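Long-range contacts in DyP (Bjerkandera adusta, PDB 3VXJ), which is a heme b peroxidase of the DyP family that probably uses hydrogen peroxide to oxidise dyes and phenolic substrates such as 2,6-dimethoxyphenol: residues A[9-15]-A[430-436]; A[34-38]-A[77-81]. Residues are numbered along the deposited sequence.

Interaction 1. Residues A[9-15]-A[430-436]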
loop_
_atom_site.group_PDB
_atom_site.type_symbol
_atom_site.label_atom_id
_atom_site.label_comp_id
_atom_site.label_asym_id
_atom_site.label_seq_id
_atom_site.Cartn_x
_atom_site.Cartn_y
_atom_site.Cartn_z
ATOM N N ASN A 9 -22.636 -4.539 3.530
ATOM C CA ASN A 9 -22.901 -3.898 4.816
ATOM C C ASN A 9 -22.115 -4.495 5.981
ATOM O O ASN A 9 -22.129 -3.941 7.083
ATOM C CB ASN A 9 -24.398 -3.917 5.146
ATOM C CG ASN A 9 -25.213 -3.026 4.230
ATOM O OD1 ASN A 9 -25.433 -1.853 4.526
ATOM N ND2 ASN A 9 -25.668 -3.581 3.111
ATOM N N ASN A 10 -21.438 -5.618 5.733
ATOM C CA ASN A 10 -20.726 -6.331 6.789
ATOM C C ASN A 10 -19.210 -6.339 6.615
ATOM O O ASN A 10 -18.494 -6.888 7.451
ATOM C CB ASN A 10 -21.233 -7.770 6.911
ATOM C CG ASN A 10 -20.963 -8.355 8.277
ATOM O OD1 ASN A 10 -21.106 -7.657 9.286
ATOM N ND2 ASN A 10 -20.551 -9.627 8.326
ATOM N N ILE A 11 -18.729 -5.736 5.533
ATOM C CA ILE A 11 -17.298 -5.715 5.223
ATOM C C ILE A 11 -16.758 -4.322 5.512
ATOM O O ILE A 11 -17.309 -3.324 5.053
ATOM C CB ILE A 11 -17.045 -6.099 3.743
ATOM C CG1 ILE A 11 -17.466 -7.560 3.519
ATOM C CG2 ILE A 11 -15.564 -5.891 3.375
ATOM C CD1 ILE A 11 -17.710 -7.951 2.071
ATOM N N GLN A 12 -15.695 -4.243 6.302
ATOM C CA GLN A 12 -15.077 -2.953 6.578
ATOM C C GLN A 12 -14.628 -2.279 5.274
ATOM O O GLN A 12 -13.933 -2.881 4.448
ATOM C CB GLN A 12 -13.944 -3.102 7.594
ATOM C CG GLN A 12 -14.420 -3.535 8.984
ATOM C CD GLN A 12 -13.408 -3.228 10.062
ATOM O OE1 GLN A 12 -13.065 -2.070 10.278
ATOM N NE2 GLN A 12 -12.906 -4.261 10.735
ATOM N N GLY A 13 -15.058 -1.032 5.088
ATOM C CA GLY A 13 -15.022 -0.410 3.772
ATOM C C GLY A 13 -13.646 -0.171 3.173
ATOM O O GLY A 13 -13.498 -0.194 1.955
ATOM N N ASP A 14 -12.639 0.073 4.011
ATOM C CA ASP A 14 -11.300 0.334 3.465
ATOM C C ASP A 14 -10.711 -0.864 2.719
ATOM O O ASP A 14 -9.883 -0.690 1.828
ATOM C CB ASP A 14 -10.338 0.819 4.549
ATOM C CG ASP A 14 -9.132 1.541 3.977
ATOM O OD1 ASP A 14 -9.320 2.407 3.097
ATOM O OD2 ASP A 14 -7.992 1.222 4.389
ATOM N N ILE A 15 -11.165 -2.068 3.076
ATOM C CA ILE A 15 -10.655 -3.293 2.467
ATOM C C ILE A 15 -11.032 -3.390 0.985
ATOM O O ILE A 15 -10.190 -3.689 0.141
ATOM C CB ILE A 15 -11.200 -4.543 3.179
ATOM C CG1 ILE A 15 -10.788 -4.556 4.651
ATOM C CG2 ILE A 15 -10.701 -5.803 2.480
ATOM C CD1 ILE A 15 -11.569 -5.572 5.474
ATOM N N LEU A 430 -8.460 -7.335 10.110
ATOM C CA LEU A 430 -9.703 -6.565 10.178
ATOM C C LEU A 430 -10.874 -7.519 10.044
ATOM O O LEU A 430 -11.128 -8.034 8.959
ATOM C CB LEU A 430 -9.768 -5.510 9.069
ATOM C CG LEU A 430 -8.987 -4.213 9.277
ATOM C CD1 LEU A 430 -7.481 -4.439 9.205
ATOM C CD2 LEU A 430 -9.424 -3.192 8.255
ATOM N N PRO A 431 -11.609 -7.750 11.150
ATOM C CA PRO A 431 -12.737 -8.672 11.065
ATOM C C PRO A 431 -13.923 -8.057 10.312
ATOM O O PRO A 431 -13.957 -6.843 10.036
ATOM C CB PRO A 431 -13.119 -8.885 12.539
ATOM C CG PRO A 431 -11.900 -8.464 13.334
ATOM C CD PRO A 431 -11.332 -7.340 12.535
ATOM N N SER A 432 -14.899 -8.892 9.976
ATOM C CA SER A 432 -16.186 -8.374 9.529
ATOM C C SER A 432 -16.826 -7.536 10.634
ATOM O O SER A 432 -16.461 -7.619 11.821
ATOM C CB SER A 432 -17.122 -9.518 9.136
ATOM O OG SER A 432 -17.563 -10.219 10.285
ATOM N N ILE A 433 -17.808 -6.739 10.250
ATOM C CA ILE A 433 -18.460 -5.856 11.202
ATOM C C ILE A 433 -19.217 -6.679 12.254
ATOM O O ILE A 433 -19.132 -6.388 13.454
ATOM C CB ILE A 433 -19.333 -4.805 10.476
ATOM C CG1 ILE A 433 -18.428 -3.883 9.633
ATOM C CG2 ILE A 433 -20.176 -3.987 11.470
ATOM C CD1 ILE A 433 -19.163 -2.859 8.793
ATOM N N SER A 434 -19.921 -7.723 11.813
ATOM C CA SER A 434 -20.614 -8.608 12.746
ATOM C C SER A 434 -19.624 -9.320 13.669
ATOM O O SER A 434 -19.881 -9.453 14.861
ATOM C CB SER A 434 -21.517 -9.606 12.003
ATOM O OG SER A 434 -20.771 -10.438 11.133
ATOM N N ALA A 435 -18.474 -9.745 13.140
ATOM C CA ALA A 435 -17.490 -10.431 13.980
ATOM C C ALA A 435 -16.926 -9.530 15.074
ATOM O O ALA A 435 -16.589 -10.005 16.156
ATOM C CB ALA A 435 -16.376 -11.027 13.144
ATOM N N LEU A 436 -16.838 -8.229 14.800
ATOM C CA LEU A 436 -16.379 -7.286 15.815
ATOM C C LEU A 436 -17.184 -7.384 17.105
ATOM O O LEU A 436 -16.621 -7.391 18.199
ATOM C CB LEU A 436 -16.410 -5.855 15.286
ATOM C CG LEU A 436 -15.302 -5.460 14.308
ATOM C CD1 LEU A 436 -15.572 -4.069 13.785
ATOM C CD2 LEU A 436 -13.921 -5.522 14.950
HETATM O O HOH W 1 -14.342 -6.684 7.081
#
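Asn10 meets the start of the C-terminal helix with both its backbone and its side chain. Ile433 N donates to Asn10 O at 2.9 Å in an almost linear bond. Ser434 N donates to Asn10 OD1 at 2.8 Å, and Asn10 ND2 donates to Ser434 OG at 2.9 Å. The first NH groups of a helix lack partners within it, so Asn10 satisfies two of them from outside. Ser432, the N-cap residue, takes a third: its OG accepts from Ala435 N at 3.0 Å. Gln12 makes the next link, with NE2 donating to Pro431 O at 2.9 Å. Its OE1 accepts from Leu69 N on strand 65-71. One water also bridges Gln12 and Pro431, accepting from Gln12 N at 2.9 Å and donating to Pro431 O at 3.0 Å. Farther along, Ile15 CD1 lies 4.0 Å from Leu430 CB. The aliphatic part of Gln12 touches Ile433, with Gln12 CG 4.1 Å from Ile433 CG1. Ile433 CD1 also reaches Asn9 O, at 3.6 Å. Ile433 and Leu436 both pack on Val45 of helix 34-48. Ser432 is thus the N-cap of helix 433-440, and Asn10, from the far end of the chain, accepts from the two NH groups after it. This ties the N-terminal segment to the point where edge strand 420-430 of the second ferredoxin-like sheet of the DyP fold gives way to helix 433-440.

Interaction 2. Residues A[34-38]-A[77-81]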
loop_
_atom_site.group_PDB
_atom_site.type_symbol
_atom_site.label_atom_id
_atom_site.label_comp_id
_atom_site.label_asym_id
_atom_site.label_seq_id
_atom_site.Cartn_x
_atom_site.Cartn_y
_atom_site.Cartn_z
ATOM N N ALA A 34 -9.743 -5.837 29.150
ATOM C CA ALA A 34 -10.514 -6.558 28.127
ATOM C C ALA A 34 -12.024 -6.387 28.279
ATOM O O ALA A 34 -12.719 -6.123 27.300
ATOM C CB ALA A 34 -10.140 -8.037 28.106
ATOM N N THR A 35 -12.532 -6.516 29.499
ATOM C CA THR A 35 -13.979 -6.424 29.724
ATOM C C THR A 35 -14.498 -5.039 29.350
ATOM O O THR A 35 -15.510 -4.921 28.655
ATOM C CB THR A 35 -14.357 -6.787 31.175
ATOM O OG1 THR A 35 -13.918 -8.122 31.456
ATOM C CG2 THR A 35 -15.872 -6.713 31.387
ATOM N N SER A 36 -13.786 -4.001 29.784
ATOM C CA SER A 36 -14.186 -2.628 29.490
ATOM C C SER A 36 -14.032 -2.297 28.004
ATOM O O SER A 36 -14.872 -1.598 27.433
ATOM C CB SER A 36 -13.421 -1.644 30.371
ATOM O OG SER A 36 -13.661 -1.927 31.742
ATOM N N PHE A 37 -12.981 -2.817 27.375
ATOM C CA PHE A 37 -12.799 -2.649 25.938
ATOM C C PHE A 37 -13.951 -3.258 25.135
ATOM O O PHE A 37 -14.451 -2.637 24.197
ATOM C CB PHE A 37 -11.469 -3.247 25.470
ATOM C CG PHE A 37 -11.240 -3.086 24.001
ATOM C CD1 PHE A 37 -10.660 -1.925 23.505
ATOM C CD2 PHE A 37 -11.642 -4.077 23.108
ATOM C CE1 PHE A 37 -10.457 -1.768 22.135
ATOM C CE2 PHE A 37 -11.448 -3.922 21.742
ATOM C CZ PHE A 37 -10.846 -2.770 21.262
ATOM N N LYS A 38 -14.360 -4.468 25.507
ATOM C CA LYS A 38 -15.396 -5.187 24.779
ATOM C C LYS A 38 -16.749 -4.484 24.826
ATOM O O LYS A 38 -17.419 -4.394 23.806
ATOM C CB LYS A 38 -15.508 -6.624 25.282
ATOM C CG LYS A 38 -14.309 -7.477 24.880
ATOM C CD LYS A 38 -14.403 -8.878 25.416
ATOM C CE LYS A 38 -13.135 -9.629 25.070
ATOM N NZ LYS A 38 -13.317 -11.091 25.157
ATOM N N GLN A 77 -5.077 -11.861 21.460
ATOM C CA GLN A 77 -4.723 -12.576 22.688
ATOM C C GLN A 77 -5.162 -11.824 23.950
ATOM O O GLN A 77 -5.690 -12.436 24.887
ATOM C CB GLN A 77 -3.222 -12.859 22.738
ATOM C CG GLN A 77 -2.739 -13.849 21.694
ATOM C CD GLN A 77 -1.245 -14.089 21.767
ATOM O OE1 GLN A 77 -0.497 -13.292 22.346
ATOM N NE2 GLN A 77 -0.798 -15.187 21.172
ATOM N N ALA A 78 -4.960 -10.503 23.967
ATOM C CA ALA A 78 -5.358 -9.669 25.101
ATOM C C ALA A 78 -6.858 -9.722 25.335
ATOM O O ALA A 78 -7.327 -9.534 26.467
ATOM C CB ALA A 78 -4.919 -8.233 24.875
ATOM N N LEU A 79 -7.599 -9.973 24.259
ATOM C CA LEU A 79 -9.052 -10.039 24.301
ATOM C C LEU A 79 -9.581 -11.466 24.445
ATOM O O LEU A 79 -10.786 -11.698 24.370
ATOM C CB LEU A 79 -9.634 -9.352 23.063
ATOM C CG LEU A 79 -9.338 -7.847 22.998
ATOM C CD1 LEU A 79 -9.710 -7.249 21.649
ATOM C CD2 LEU A 79 -10.069 -7.102 24.114
ATOM N N GLY A 80 -8.678 -12.425 24.647
ATOM C CA GLY A 80 -9.067 -13.818 24.826
ATOM C C GLY A 80 -9.579 -14.475 23.558
ATOM O O GLY A 80 -10.306 -15.466 23.634
ATOM N N ILE A 81 -9.206 -13.927 22.397
ATOM C CA ILE A 81 -9.593 -14.478 21.101
ATOM C C ILE A 81 -8.385 -15.260 20.610
ATOM O O ILE A 81 -7.458 -14.691 20.041
ATOM C CB ILE A 81 -9.988 -13.358 20.092
ATOM C CG1 ILE A 81 -11.018 -12.375 20.686
ATOM C CG2 ILE A 81 -10.480 -13.959 18.776
ATOM C CD1 ILE A 81 -12.330 -12.986 21.160
#
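Lys38 reaches across this contact with an extended side chain. Its chi1 is m, and chi2 to chi4 are all t. This carries NZ to 2.7 Å from Leu79 O, to which it donates a hydrogen bond. The same ammonium forms a salt bridge with the C-terminal carboxylate of Ala442. The chain of Lys38 also packs along the leucine, with CE 4.0 Å from Leu79 CB. Leu79 is in the mt rotamer. Its CA-to-CB bond points sideways, but its end comes close to helix 34-48. There Leu79 CD2 lies 3.6 Å from Phe37 CD2 and 4.1 Å from Ala34 CB. The carbonyl of Leu79 is met by Lys38 where helix 73-78 has just ended in a Schellman motif. In this motif Gly80 is the C-prime residue, with phi of 71°, and Gly80 N bonds to Gln77 O at 3.0 Å. The contact thus joins the end of helix 73-78 to the first turn of helix 34-48, within the N-terminal ferredoxin-like half of the DyP fold. With chi1 at t, the Phe37 ring comes up against Leu79, and both side chains touch Phe71 of strand 65-71 and Val31 of strand 23-31. The Phe37 ring also meets that of Phe142, their planes about 40° apart. Ala34 is small enough to approach the other backbone, and its CB lies 3.6 Å from Ala78 O.

How the interactions relate
Interaction 1 is mostly buried and lies closer to the centre of the molecule. Interaction 2 is only partly buried and farther out. Their centres are 18 Å apart, and their nearest atoms are about 6 Å apart without touching. Helices 34-48 and 433-440 connect them. Helix 34-48 takes part in interaction 2 with its first turn and packs farther along, through Val45, on Ile433 and Leu436 of interaction 1. Helix 433-440 starts in interaction 1, and the chain end just beyond it pairs with Lys38 of interaction 2. Neutral amide and hydroxyl groups do the polar work in interaction 1. Interaction 2 uses one charged amine and an apolar cluster.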